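Local coordinates for protein CT_858 (Chlamydia trachomatis, PDB 3DPM), which probably acts as a serine-type endopeptidase of the S41 peptidase family, with a PDZ domain built into the same chain, at residues Q91-G96 and F538-I543; D95-F100 and G113-E118; G344-L349 and P438-E443; V392-A397 and V407-A412. All blocks are in the same frame, centred on the assembly; numbering follows the deposited sequence.

Contact 1 (Q91-G96 and F538-I543)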
loop_
_atom_site.group_PDB
_atom_site.type_symbol
_atom_site.label_atom_id
_atom_site.label_comp_id
_atom_site.label_asym_id
_atom_site.label_seq_id
_atom_site.Cartn_x
_atom_site.Cartn_y
_atom_site.Cartn_z
ATOM N N GLN A 91 2.310 35.860 -8.098
ATOM C CA GLN A 91 2.805 36.024 -6.736
ATOM C C GLN A 91 2.173 37.267 -6.107
ATOM O O GLN A 91 2.119 38.332 -6.724
ATOM C CB GLN A 91 4.332 36.131 -6.722
ATOM C CG GLN A 91 4.938 35.954 -5.336
ATOM C CD GLN A 91 6.464 36.061 -5.325
ATOM O OE1 GLN A 91 7.104 35.887 -4.281
ATOM N NE2 GLN A 91 7.049 36.348 -6.484
ATOM N N LYS A 92 1.684 37.121 -4.882
ATOM C CA LYS A 92 1.040 38.215 -4.180
ATOM C C LYS A 92 2.022 38.976 -3.304
ATOM O O LYS A 92 2.775 38.375 -2.541
ATOM C CB LYS A 92 -0.097 37.693 -3.293
ATOM C CG LYS A 92 -1.012 38.809 -2.781
ATOM C CD LYS A 92 -1.812 38.423 -1.537
ATOM C CE LYS A 92 -2.588 39.642 -1.028
ATOM N NZ LYS A 92 -2.985 39.594 0.421
ATOM N N SER A 93 2.002 40.302 -3.412
ATOM C CA SER A 93 2.870 41.159 -2.612
ATOM C C SER A 93 2.178 41.422 -1.263
ATOM O O SER A 93 1.014 41.061 -1.077
ATOM C CB SER A 93 3.106 42.476 -3.343
ATOM O OG SER A 93 1.872 43.139 -3.538
ATOM N N SER A 94 2.865 42.059 -0.324
ATOM C CA SER A 94 2.245 42.298 0.978
ATOM C C SER A 94 1.077 43.287 0.955
ATOM O O SER A 94 0.167 43.186 1.777
ATOM C CB SER A 94 3.295 42.756 2.002
ATOM O OG SER A 94 3.972 43.919 1.563
ATOM N N ASP A 95 1.090 44.227 0.013
ATOM C CA ASP A 95 0.023 45.221 -0.075
ATOM C C ASP A 95 -1.238 44.682 -0.750
ATOM O O ASP A 95 -2.227 45.405 -0.921
ATOM C CB ASP A 95 0.521 46.470 -0.810
ATOM C CG ASP A 95 0.942 46.183 -2.232
ATOM O OD1 ASP A 95 1.485 47.102 -2.876
ATOM O OD2 ASP A 95 0.734 45.048 -2.711
ATOM N N GLY A 96 -1.192 43.412 -1.144
ATOM C CA GLY A 96 -2.346 42.787 -1.764
ATOM C C GLY A 96 -2.493 42.841 -3.276
ATOM O O GLY A 96 -3.616 42.832 -3.786
ATOM N N PHE A 538 7.491 39.876 0.927
ATOM C CA PHE A 538 7.874 40.383 -0.390
ATOM C C PHE A 538 6.986 41.542 -0.814
ATOM O O PHE A 538 5.773 41.389 -0.950
ATOM C CB PHE A 538 7.781 39.278 -1.431
ATOM C CG PHE A 538 8.763 38.174 -1.222
ATOM C CD1 PHE A 538 8.345 36.850 -1.235
ATOM C CD2 PHE A 538 10.112 38.450 -1.029
ATOM C CE1 PHE A 538 9.258 35.813 -1.055
ATOM C CE2 PHE A 538 11.031 37.417 -0.850
ATOM C CZ PHE A 538 10.604 36.096 -0.864
ATOM N N THR A 539 7.608 42.693 -1.036
ATOM C CA THR A 539 6.908 43.914 -1.427
ATOM C C THR A 539 6.581 43.965 -2.920
ATOM O O THR A 539 7.161 43.226 -3.717
ATOM C CB THR A 539 7.765 45.134 -1.108
ATOM O OG1 THR A 539 8.943 45.100 -1.924
ATOM C CG2 THR A 539 8.173 45.130 0.353
ATOM N N ALA A 540 5.666 44.854 -3.300
ATOM C CA ALA A 540 5.295 44.993 -4.707
ATOM C C ALA A 540 6.558 45.197 -5.530
ATOM O O ALA A 540 6.738 44.553 -6.561
ATOM C CB ALA A 540 4.323 46.177 -4.905
ATOM N N ASN A 541 7.444 46.084 -5.074
ATOM C CA ASN A 541 8.686 46.330 -5.809
ATOM C C ASN A 541 9.484 45.040 -5.974
ATOM O O ASN A 541 10.118 44.822 -7.013
ATOM C CB ASN A 541 9.559 47.368 -5.098
ATOM C CG ASN A 541 8.916 48.740 -5.049
ATOM O OD1 ASN A 541 8.204 49.142 -5.974
ATOM N ND2 ASN A 541 9.177 49.477 -3.972
ATOM N N ASP A 542 9.467 44.192 -4.946
ATOM C CA ASP A 542 10.193 42.929 -5.011
ATOM C C ASP A 542 9.685 42.080 -6.168
ATOM O O ASP A 542 10.471 41.572 -6.968
ATOM C CB ASP A 542 10.034 42.122 -3.713
ATOM C CG ASP A 542 11.030 42.525 -2.633
ATOM O OD1 ASP A 542 12.226 42.690 -2.953
ATOM O OD2 ASP A 542 10.619 42.651 -1.455
ATOM N N ILE A 543 8.366 41.944 -6.258
ATOM C CA ILE A 543 7.741 41.114 -7.285
ATOM C C ILE A 543 7.689 41.678 -8.709
ATOM O O ILE A 543 8.144 41.028 -9.646
ATOM C CB ILE A 543 6.289 40.752 -6.893
ATOM C CG1 ILE A 543 6.204 40.407 -5.406
ATOM C CG2 ILE A 543 5.803 39.595 -7.743
ATOM C CD1 ILE A 543 7.040 39.238 -4.997
HETATM O O HOH W 1 3.837 45.696 -0.860
#
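F538 meets Q91 and S94 where the capped start of helix 540-544 docks on the end of strand 83-92 and the type I turn S93-G96 of the PDZ domain. The ring of F538 reaches the amide of Q91, OE1 lying 3.4 Å from CD1 with the two planes 75° apart; Y548 and Y551 meet the same ring edge-to-face. Its carbonyl works at the turn: F538 O accepts from S94 N at 3.0 Å, a bent bond (136° at the hydrogen), while the CA-H of S93 also approaches it. T539 caps the helix and forms a capping box with D542. T539 OG1 accepts from D542 N at 3.2 Å, and T539 N donates at 3.0 Å to D542 OD2, which receives it with the lone pair pointing away from the other carboxylate oxygen. A540 then sits against the turn, its N 3.5 Å from S93 CB and its methyl CB 3.6 Å from D95 OD1. A water that accepts from A540 N at 3.2 Å also bonds to S94 OG, bridging the first turn of the helix to the loop. I543 closes the contact from above the Q91 amide. The Q91 chain runs extended, with CG anti to the backbone N (chi1 -166°), and NE2 bonds to the hydroxyl of Y548; I543 CD1 presses onto the amide face, 3.2 Å from Q91 CD.

Contact 2 (D95-F100 and G113-E118)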
loop_
_atom_site.group_PDB
_atom_site.type_symbol
_atom_site.label_atom_id
_atom_site.label_comp_id
_atom_site.label_asym_id
_atom_site.label_seq_id
_atom_site.Cartn_x
_atom_site.Cartn_y
_atom_site.Cartn_z
ATOM N N ASP A 95 1.090 44.227 0.013
ATOM C CA ASP A 95 0.023 45.221 -0.075
ATOM C C ASP A 95 -1.238 44.682 -0.750
ATOM O O ASP A 95 -2.227 45.405 -0.921
ATOM C CB ASP A 95 0.521 46.470 -0.810
ATOM C CG ASP A 95 0.942 46.183 -2.232
ATOM O OD1 ASP A 95 1.485 47.102 -2.876
ATOM O OD2 ASP A 95 0.734 45.048 -2.711
ATOM N N GLY A 96 -1.192 43.412 -1.144
ATOM C CA GLY A 96 -2.346 42.787 -1.764
ATOM C C GLY A 96 -2.493 42.841 -3.276
ATOM O O GLY A 96 -3.616 42.832 -3.786
ATOM N N ARG A 97 -1.382 42.889 -4.003
ATOM C CA ARG A 97 -1.448 42.928 -5.457
ATOM C C ARG A 97 -0.824 41.680 -6.083
ATOM O O ARG A 97 0.158 41.138 -5.570
ATOM C CB ARG A 97 -0.758 44.191 -5.972
ATOM C CG ARG A 97 -1.562 45.459 -5.719
ATOM C CD ARG A 97 -0.874 46.678 -6.301
ATOM N NE ARG A 97 0.266 47.098 -5.494
ATOM C CZ ARG A 97 1.073 48.109 -5.807
ATOM N NH1 ARG A 97 0.872 48.806 -6.922
ATOM N NH2 ARG A 97 2.065 48.446 -4.986
ATOM N N PHE A 98 -1.399 41.230 -7.196
ATOM C CA PHE A 98 -0.910 40.032 -7.883
ATOM C C PHE A 98 -0.224 40.332 -9.214
ATOM O O PHE A 98 -0.849 40.855 -10.148
ATOM C CB PHE A 98 -2.062 39.044 -8.136
ATOM C CG PHE A 98 -2.894 38.743 -6.915
ATOM C CD1 PHE A 98 -3.844 39.656 -6.460
ATOM C CD2 PHE A 98 -2.718 37.552 -6.213
ATOM C CE1 PHE A 98 -4.605 39.391 -5.324
ATOM C CE2 PHE A 98 -3.471 37.271 -5.076
ATOM C CZ PHE A 98 -4.418 38.194 -4.628
ATOM N N TYR A 99 1.055 39.976 -9.301
ATOM C CA TYR A 99 1.831 40.186 -10.520
ATOM C C TYR A 99 2.306 38.862 -11.102
ATOM O O TYR A 99 2.711 37.958 -10.366
ATOM C CB TYR A 99 3.063 41.061 -10.251
ATOM C CG TYR A 99 2.775 42.412 -9.639
ATOM C CD1 TYR A 99 2.757 42.579 -8.255
ATOM C CD2 TYR A 99 2.499 43.520 -10.445
ATOM C CE1 TYR A 99 2.469 43.815 -7.680
ATOM C CE2 TYR A 99 2.205 44.767 -9.883
ATOM C CZ TYR A 99 2.193 44.905 -8.497
ATOM O OH TYR A 99 1.931 46.134 -7.928
ATOM N N PHE A 100 2.242 38.742 -12.423
ATOM C CA PHE A 100 2.716 37.537 -13.080
ATOM C C PHE A 100 4.233 37.478 -12.874
ATOM O O PHE A 100 4.911 38.502 -12.952
ATOM C CB PHE A 100 2.401 37.583 -14.576
ATOM C CG PHE A 100 0.936 37.558 -14.881
ATOM C CD1 PHE A 100 0.201 38.739 -14.928
ATOM C CD2 PHE A 100 0.280 36.350 -15.097
ATOM C CE1 PHE A 100 -1.171 38.717 -15.186
ATOM C CE2 PHE A 100 -1.089 36.316 -15.352
ATOM C CZ PHE A 100 -1.817 37.497 -15.397
ATOM N N GLY A 113 5.564 40.793 -14.796
ATOM C CA GLY A 113 5.528 42.135 -14.259
ATOM C C GLY A 113 4.131 42.709 -14.323
ATOM O O GLY A 113 3.767 43.551 -13.509
ATOM N N ASP A 114 3.343 42.263 -15.295
ATOM C CA ASP A 114 1.974 42.755 -15.424
ATOM C C ASP A 114 1.209 42.461 -14.137
ATOM O O ASP A 114 1.511 41.498 -13.440
ATOM C CB ASP A 114 1.271 42.085 -16.619
ATOM C CG ASP A 114 1.780 42.598 -17.968
ATOM O OD1 ASP A 114 1.349 42.069 -19.022
ATOM O OD2 ASP A 114 2.607 43.538 -17.982
ATOM N N GLU A 115 0.232 43.301 -13.815
ATOM C CA GLU A 115 -0.576 43.090 -12.621
ATOM C C GLU A 115 -1.889 42.438 -13.030
ATOM O O GLU A 115 -2.519 42.855 -14.002
ATOM C CB GLU A 115 -0.881 44.410 -11.915
ATOM C CG GLU A 115 -1.349 44.220 -10.487
ATOM C CD GLU A 115 -2.095 45.423 -9.942
ATOM O OE1 GLU A 115 -1.680 46.565 -10.231
ATOM O OE2 GLU A 115 -3.096 45.231 -9.209
ATOM N N LEU A 116 -2.293 41.406 -12.295
ATOM C CA LEU A 116 -3.541 40.714 -12.580
ATOM C C LEU A 116 -4.637 41.373 -11.756
ATOM O O LEU A 116 -4.586 41.358 -10.521
ATOM C CB LEU A 116 -3.436 39.222 -12.228
ATOM C CG LEU A 116 -4.780 38.472 -12.262
ATOM C CD1 LEU A 116 -5.343 38.463 -13.686
ATOM C CD2 LEU A 116 -4.599 37.049 -11.730
ATOM N N LEU A 117 -5.628 41.944 -12.436
ATOM C CA LEU A 117 -6.716 42.637 -11.755
ATOM C C LEU A 117 -7.985 41.805 -11.595
ATOM O O LEU A 117 -8.593 41.792 -10.519
ATOM C CB LEU A 117 -7.057 43.943 -12.495
ATOM C CG LEU A 117 -5.915 44.941 -12.731
ATOM C CD1 LEU A 117 -6.443 46.161 -13.468
ATOM C CD2 LEU A 117 -5.296 45.355 -11.403
ATOM N N GLU A 118 -8.394 41.117 -12.654
ATOM C CA GLU A 118 -9.605 40.318 -12.588
ATOM C C GLU A 118 -9.498 38.996 -13.334
ATOM O O GLU A 118 -8.596 38.778 -14.130
ATOM C CB GLU A 118 -10.787 41.107 -13.159
ATOM C CG GLU A 118 -10.958 42.511 -12.596
ATOM C CD GLU A 118 -12.192 43.208 -13.149
ATOM O OE1 GLU A 118 -12.738 42.732 -14.172
ATOM O OE2 GLU A 118 -12.616 44.236 -12.573
HETATM O O HOH W 2 -3.560 42.792 -8.277
#
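F100 lies against D114 and L116 across a beta hairpin of the PDZ domain, in which strand 98-103 runs antiparallel to strand 115-119. Its ring passes beside the L116 side chain, CE1 being 3.8 Å from L116 CB, and its edge meets the carbonyl oxygen of D114. The F100 backbone is held at both ends: F100 N donates to D114 O at 3.0 Å, and F100 O accepts from G113 N, also at 3.0 Å. L116 continues the ladder, its N bonding almost straight (170°) to F98 O at a short 2.6 Å. The reverse bond from F98 N is replaced by a water, which accepts from F98 N and donates to L116 O. The same water donates to E115 OE2 at 2.7 Å, so that carboxylate helps hold it between the strands. E115 and Y99 form a non-hydrogen-bonded pair. With its CG anti to the backbone N (chi1 -163°), E115 lays that methylene off-centre over the Y99 ring, 4.1 Å from E115 CG to the Y99 centroid, in a CH-pi contact. R97 slides its CG to 3.8 Å from E115 OE2, but its guanidinium grips D95 OD1 through NE and NH2, and E115 OE1 salt-bridges R171. Beyond the hairpin, helix 124-129 packs on F98 and L116, strand 83-92 touches F98 and F100, strand 165-171 borders F100 and D114, and helix 540-544 touches R97 and Y99.

Contact 3 (G344-L349 and P438-E443). With LAS (N-acetyl-S-({(2R,3S,4R)-3-hydroxy-2-[(1S)-1-hydroxy-2-methylpropyl]-4-methyl-5-oxopyrrolidin-2-yl}carbonyl)cysteine), chain C.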
loop_
_atom_site.group_PDB
_atom_site.type_symbol
_atom_site.label_atom_id
_atom_site.label_comp_id
_atom_site.label_asym_id
_atom_site.label_seq_id
_atom_site.Cartn_x
_atom_site.Cartn_y
_atom_site.Cartn_z
ATOM N N GLY A 344 8.742 16.342 3.808
ATOM C CA GLY A 344 9.102 15.012 3.334
ATOM C C GLY A 344 9.608 14.070 4.422
ATOM O O GLY A 344 9.017 13.970 5.487
ATOM N N SER A 345 10.724 13.393 4.161
ATOM C CA SER A 345 11.298 12.455 5.118
ATOM C C SER A 345 11.940 13.073 6.361
ATOM O O SER A 345 12.920 13.822 6.271
ATOM C CB SER A 345 12.327 11.570 4.423
ATOM O OG SER A 345 13.098 10.883 5.392
ATOM N N VAL A 346 11.392 12.719 7.519
ATOM C CA VAL A 346 11.864 13.200 8.818
ATOM C C VAL A 346 13.334 12.861 9.104
ATOM O O VAL A 346 14.104 13.711 9.556
ATOM C CB VAL A 346 11.011 12.605 9.962
ATOM C CG1 VAL A 346 11.388 13.235 11.277
ATOM C CG2 VAL A 346 9.541 12.818 9.681
ATOM N N LEU A 347 13.714 11.613 8.856
ATOM C CA LEU A 347 15.087 11.188 9.104
ATOM C C LEU A 347 16.079 12.022 8.309
ATOM O O LEU A 347 17.106 12.445 8.832
ATOM C CB LEU A 347 15.237 9.705 8.772
ATOM C CG LEU A 347 14.517 8.826 9.796
ATOM C CD1 LEU A 347 14.533 7.390 9.328
ATOM C CD2 LEU A 347 15.192 8.971 11.161
ATOM N N TYR A 348 15.749 12.258 7.045
ATOM C CA TYR A 348 16.573 13.059 6.153
ATOM C C TYR A 348 16.677 14.475 6.732
ATOM O O TYR A 348 17.721 15.124 6.640
ATOM C CB TYR A 348 15.925 13.082 4.765
ATOM C CG TYR A 348 16.617 13.946 3.746
ATOM C CD1 TYR A 348 17.916 13.660 3.321
ATOM C CD2 TYR A 348 15.969 15.055 3.194
ATOM C CE1 TYR A 348 18.559 14.457 2.363
ATOM C CE2 TYR A 348 16.597 15.857 2.246
ATOM C CZ TYR A 348 17.896 15.553 1.834
ATOM O OH TYR A 348 18.536 16.358 0.912
ATOM N N LEU A 349 15.590 14.949 7.333
ATOM C CA LEU A 349 15.583 16.276 7.937
ATOM C C LEU A 349 16.541 16.296 9.135
ATOM O O LEU A 349 17.270 17.266 9.338
ATOM C CB LEU A 349 14.164 16.649 8.374
ATOM C CG LEU A 349 13.873 18.027 8.991
ATOM C CD1 LEU A 349 13.782 17.897 10.482
ATOM C CD2 LEU A 349 14.925 19.046 8.583
ATOM N N PRO A 438 8.503 11.779 21.202
ATOM C CA PRO A 438 9.339 12.144 20.058
ATOM C C PRO A 438 9.331 11.085 18.947
ATOM O O PRO A 438 9.339 9.887 19.228
ATOM C CB PRO A 438 10.716 12.307 20.693
ATOM C CG PRO A 438 10.720 11.226 21.723
ATOM C CD PRO A 438 9.332 11.334 22.340
ATOM N N LEU A 439 9.303 11.526 17.689
ATOM C CA LEU A 439 9.320 10.594 16.565
ATOM C C LEU A 439 10.589 9.750 16.676
ATOM O O LEU A 439 11.673 10.270 16.944
ATOM C CB LEU A 439 9.312 11.353 15.237
ATOM C CG LEU A 439 8.063 12.203 14.983
ATOM C CD1 LEU A 439 8.189 12.957 13.665
ATOM C CD2 LEU A 439 6.844 11.297 14.962
ATOM N N PHE A 440 10.442 8.447 16.477
ATOM C CA PHE A 440 11.558 7.509 16.565
ATOM C C PHE A 440 12.205 7.530 17.952
ATOM O O PHE A 440 13.219 6.869 18.178
ATOM C CB PHE A 440 12.619 7.819 15.502
ATOM C CG PHE A 440 12.096 7.789 14.088
ATOM C CD1 PHE A 440 11.671 8.957 13.464
ATOM C CD2 PHE A 440 12.003 6.590 13.393
ATOM C CE1 PHE A 440 11.159 8.932 12.170
ATOM C CE2 PHE A 440 11.490 6.552 12.093
ATOM C CZ PHE A 440 11.067 7.730 11.484
ATOM N N GLY A 441 11.614 8.280 18.881
ATOM C CA GLY A 441 12.168 8.361 20.219
ATOM C C GLY A 441 13.333 9.331 20.318
ATOM O O GLY A 441 13.899 9.525 21.401
ATOM N N PHE A 442 13.690 9.943 19.190
ATOM C CA PHE A 442 14.794 10.906 19.137
ATOM C C PHE A 442 14.527 12.138 19.996
ATOM O O PHE A 442 13.817 13.055 19.580
ATOM C CB PHE A 442 15.038 11.349 17.693
ATOM C CG PHE A 442 15.716 10.309 16.836
ATOM C CD1 PHE A 442 15.709 8.962 17.197
ATOM C CD2 PHE A 442 16.315 10.672 15.639
ATOM C CE1 PHE A 442 16.287 7.998 16.371
ATOM C CE2 PHE A 442 16.893 9.714 14.808
ATOM C CZ PHE A 442 16.878 8.374 15.176
ATOM N N GLU A 443 15.103 12.154 21.193
ATOM C CA GLU A 443 14.938 13.275 22.111
ATOM C C GLU A 443 15.587 14.536 21.549
ATOM O O GLU A 443 15.001 15.623 21.577
ATOM C CB GLU A 443 15.584 12.953 23.464
ATOM C CG GLU A 443 14.829 11.953 24.324
ATOM C CD GLU A 443 13.496 12.503 24.824
ATOM O OE1 GLU A 443 13.495 13.610 25.420
ATOM O OE2 GLU A 443 12.452 11.824 24.628
HETATM C C18 LAS C . 5.942 16.007 6.028
HETATM O O19 LAS C . 6.925 16.135 5.276
HETATM C C9 LAS C . 5.293 14.629 6.174
HETATM C C10 LAS C . 5.113 14.263 7.659
HETATM C C11 LAS C . 6.345 14.010 8.526
HETATM C C16 LAS C . 7.626 14.460 7.833
HETATM C C12 LAS C . 6.126 14.807 9.813
HETATM O O17 LAS C . 4.357 13.056 7.693
HETATM N N8 LAS C . 6.018 13.624 5.326
HETATM C C6 LAS C . 5.089 12.947 4.639
HETATM O O7 LAS C . 5.321 12.000 3.894
HETATM C C5 LAS C . 3.664 13.425 4.965
HETATM C C20 LAS C . 2.841 13.482 3.673
HETATM C C3 LAS C . 3.925 14.836 5.492
HETATM O O2 LAS C . 4.130 15.631 4.317
#
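L347 carries this contact, setting CD2 squarely over the ring of F440, 4.1 Å from the centroid and 9° off the normal. The same methyl also reaches F442 CE2 at 4.1 Å, so one leucine branch serves two phenylalanines. V346 flanks it: its CB approaches the F440 ring at the edge, and CG1, anti to the backbone N (chi1 -173°), meets L439 CD1 at 4.0 Å. No hydrogen bond joins the two segments. The loop is shaped from within: F442 N bonds to L439 O at 3.0 Å, and F440 CB sits over one face of the F442 ring. Helix 409-428 backs these rings through L415 on F440 and V411 on F442. On the other side S345 is the N-cap of helix 346-354, with a weak bond from Y348 N to S345 OG, whose hydroxyl also bonds to E403. Just before it, G344 N lies beside O19 of the lactacystin-derived group, of which the acyl-pyrrolidinone part is modelled, and V346 CG2 lies against its isopropyl end, whose placement is not secure. The modelled length leaves the G344 bond itself uncertain, but an NH placed beside the acyl oxygen may correspond to the oxyanion hole of a serine peptidase.

Contact 4 (V392-A397 and V407-A412)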
loop_
_atom_site.group_PDB
_atom_site.type_symbol
_atom_site.label_atom_id
_atom_site.label_comp_id
_atom_site.label_asym_id
_atom_site.label_seq_id
_atom_site.Cartn_x
_atom_site.Cartn_y
_atom_site.Cartn_z
ATOM N N VAL A 392 28.308 -1.430 16.886
ATOM C CA VAL A 392 28.470 -2.275 15.708
ATOM C C VAL A 392 27.187 -2.999 15.307
ATOM O O VAL A 392 26.815 -3.007 14.129
ATOM C CB VAL A 392 29.585 -3.334 15.927
ATOM C CG1 VAL A 392 29.652 -4.270 14.723
ATOM C CG2 VAL A 392 30.933 -2.648 16.145
ATOM N N GLU A 393 26.522 -3.619 16.279
ATOM C CA GLU A 393 25.278 -4.332 16.012
ATOM C C GLU A 393 24.208 -3.343 15.569
ATOM O O GLU A 393 23.382 -3.655 14.710
ATOM C CB GLU A 393 24.809 -5.082 17.258
ATOM C CG GLU A 393 25.513 -6.416 17.490
ATOM C CD GLU A 393 25.149 -7.055 18.825
ATOM O OE1 GLU A 393 25.524 -8.231 19.048
ATOM O OE2 GLU A 393 24.490 -6.384 19.651
ATOM N N SER A 394 24.231 -2.147 16.153
ATOM C CA SER A 394 23.266 -1.119 15.797
ATOM C C SER A 394 23.316 -0.822 14.310
ATOM O O SER A 394 22.281 -0.673 13.666
ATOM C CB SER A 394 23.534 0.166 16.573
ATOM O OG SER A 394 23.063 0.044 17.904
ATOM N N ARG A 395 24.522 -0.731 13.766
ATOM C CA ARG A 395 24.670 -0.442 12.352
ATOM C C ARG A 395 24.393 -1.649 11.466
ATOM O O ARG A 395 23.967 -1.497 10.322
ATOM C CB ARG A 395 26.054 0.135 12.080
ATOM C CG ARG A 395 26.077 1.620 12.357
ATOM C CD ARG A 395 27.436 2.248 12.142
ATOM N NE ARG A 395 28.203 2.273 13.379
ATOM C CZ ARG A 395 29.037 1.314 13.761
ATOM N NH1 ARG A 395 29.217 0.250 12.988
ATOM N NH2 ARG A 395 29.682 1.414 14.921
ATOM N N LEU A 396 24.622 -2.847 11.999
ATOM C CA LEU A 396 24.358 -4.071 11.253
ATOM C C LEU A 396 22.851 -4.192 11.071
ATOM O O LEU A 396 22.373 -4.741 10.083
ATOM C CB LEU A 396 24.873 -5.297 12.021
ATOM C CG LEU A 396 26.247 -5.901 11.706
ATOM C CD1 LEU A 396 27.325 -4.841 11.651
ATOM C CD2 LEU A 396 26.567 -6.929 12.780
ATOM N N ALA A 397 22.107 -3.670 12.035
ATOM C CA ALA A 397 20.654 -3.733 11.989
ATOM C C ALA A 397 20.012 -2.571 11.231
ATOM O O ALA A 397 19.024 -2.758 10.531
ATOM C CB ALA A 397 20.097 -3.788 13.407
ATOM N N VAL A 407 23.967 6.322 12.359
ATOM C CA VAL A 407 23.437 5.258 13.206
ATOM C C VAL A 407 24.435 4.903 14.301
ATOM O O VAL A 407 25.628 4.725 14.050
ATOM C CB VAL A 407 23.101 4.003 12.395
ATOM C CG1 VAL A 407 22.880 2.826 13.326
ATOM C CG2 VAL A 407 21.856 4.258 11.559
ATOM N N ASP A 408 23.923 4.781 15.518
ATOM C CA ASP A 408 24.753 4.500 16.675
ATOM C C ASP A 408 23.916 3.740 17.700
ATOM O O ASP A 408 22.693 3.717 17.598
ATOM C CB ASP A 408 25.209 5.838 17.257
ATOM C CG ASP A 408 26.008 5.681 18.516
ATOM O OD1 ASP A 408 26.098 6.664 19.283
ATOM O OD2 ASP A 408 26.556 4.578 18.730
ATOM N N LEU A 409 24.570 3.134 18.690
ATOM C CA LEU A 409 23.868 2.382 19.730
ATOM C C LEU A 409 22.809 3.273 20.399
ATOM O O LEU A 409 21.723 2.812 20.756
ATOM C CB LEU A 409 24.882 1.860 20.758
ATOM C CG LEU A 409 24.530 0.859 21.877
ATOM C CD1 LEU A 409 24.149 1.609 23.132
ATOM C CD2 LEU A 409 23.424 -0.093 21.437
ATOM N N GLN A 410 23.144 4.551 20.549
ATOM C CA GLN A 410 22.254 5.548 21.136
ATOM C C GLN A 410 20.984 5.639 20.300
ATOM O O GLN A 410 19.880 5.727 20.836
ATOM C CB GLN A 410 22.953 6.917 21.156
ATOM C CG GLN A 410 22.039 8.122 21.409
ATOM C CD GLN A 410 21.727 8.336 22.885
ATOM O OE1 GLN A 410 21.309 7.409 23.586
ATOM N NE2 GLN A 410 21.920 9.568 23.362
ATOM N N VAL A 411 21.154 5.626 18.983
ATOM C CA VAL A 411 20.029 5.697 18.058
ATOM C C VAL A 411 19.110 4.499 18.285
ATOM O O VAL A 411 17.879 4.645 18.385
ATOM C CB VAL A 411 20.529 5.734 16.588
ATOM C CG1 VAL A 411 19.427 5.349 15.631
ATOM C CG2 VAL A 411 21.008 7.138 16.247
ATOM N N ALA A 412 19.708 3.316 18.389
ATOM C CA ALA A 412 18.943 2.102 18.618
ATOM C C ALA A 412 18.204 2.178 19.963
ATOM O O ALA A 412 17.032 1.786 20.063
ATOM C CB ALA A 412 19.867 0.894 18.585
#
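S394 packs into the start of helix 409-428 from the preceding helix 391-398, two consecutive helices joined by a connection with two very short strands. Contacts across it are van der Waals in kind, with no hydrogen bond between the segments. The main group centres on the small S394 side chain: OG lies 3.1 Å from L409 CA and 3.4 Å from A412 CB, and L409 CD2 is also near, so its close neighbours across the interface are mainly carbon. The second group joins V407 to the helix. V407 CG1 reaches both S394 O and R395 CG, each at 3.6 Å, as the R395 and V407 side chains run past each other in opposite directions. R395 is bent at chi3 (-93°), which brings the edge of its guanidinium toward the V407 carbonyl, NE standing 3.6 Å from V407 O. Hydrogen bonds here run within one segment or to residues outside both. S394 OG bonds to T390 O, four residues back, so the buried hydroxyl is satisfied although nothing across the contact bonds it. D408 occupies the N-cap position without a side-chain capping bond; L409 N instead finds OD1 of N391, from the start of the first helix. The second helix begins its regular pattern here, with A412 N bonded to D408 O at 3.1 Å.

The four contacts fall into two pairs on opposite sides of the chain's centre. Contacts 1 and 2, centres about 9 Å apart, share D95 and G96 and both reach the same sheet through strands 83-92 and 98-103: Q91 N probably bonds to Y99 O at 3.1 Å, and A540 of the docked helix packs on R97. Contacts 3 and 4 lie in the peptidase part, centres about 16 Å apart, and touch where F442 CZ meets V411 CG1 at 4.0 Å. Contact 3 alone reaches the bound inhibitor. Its nearest atoms are about 20 Å from those of contact 1 and about 26 Å from those of contact 2. Contact 4 nests within the loop that contact 3 closes.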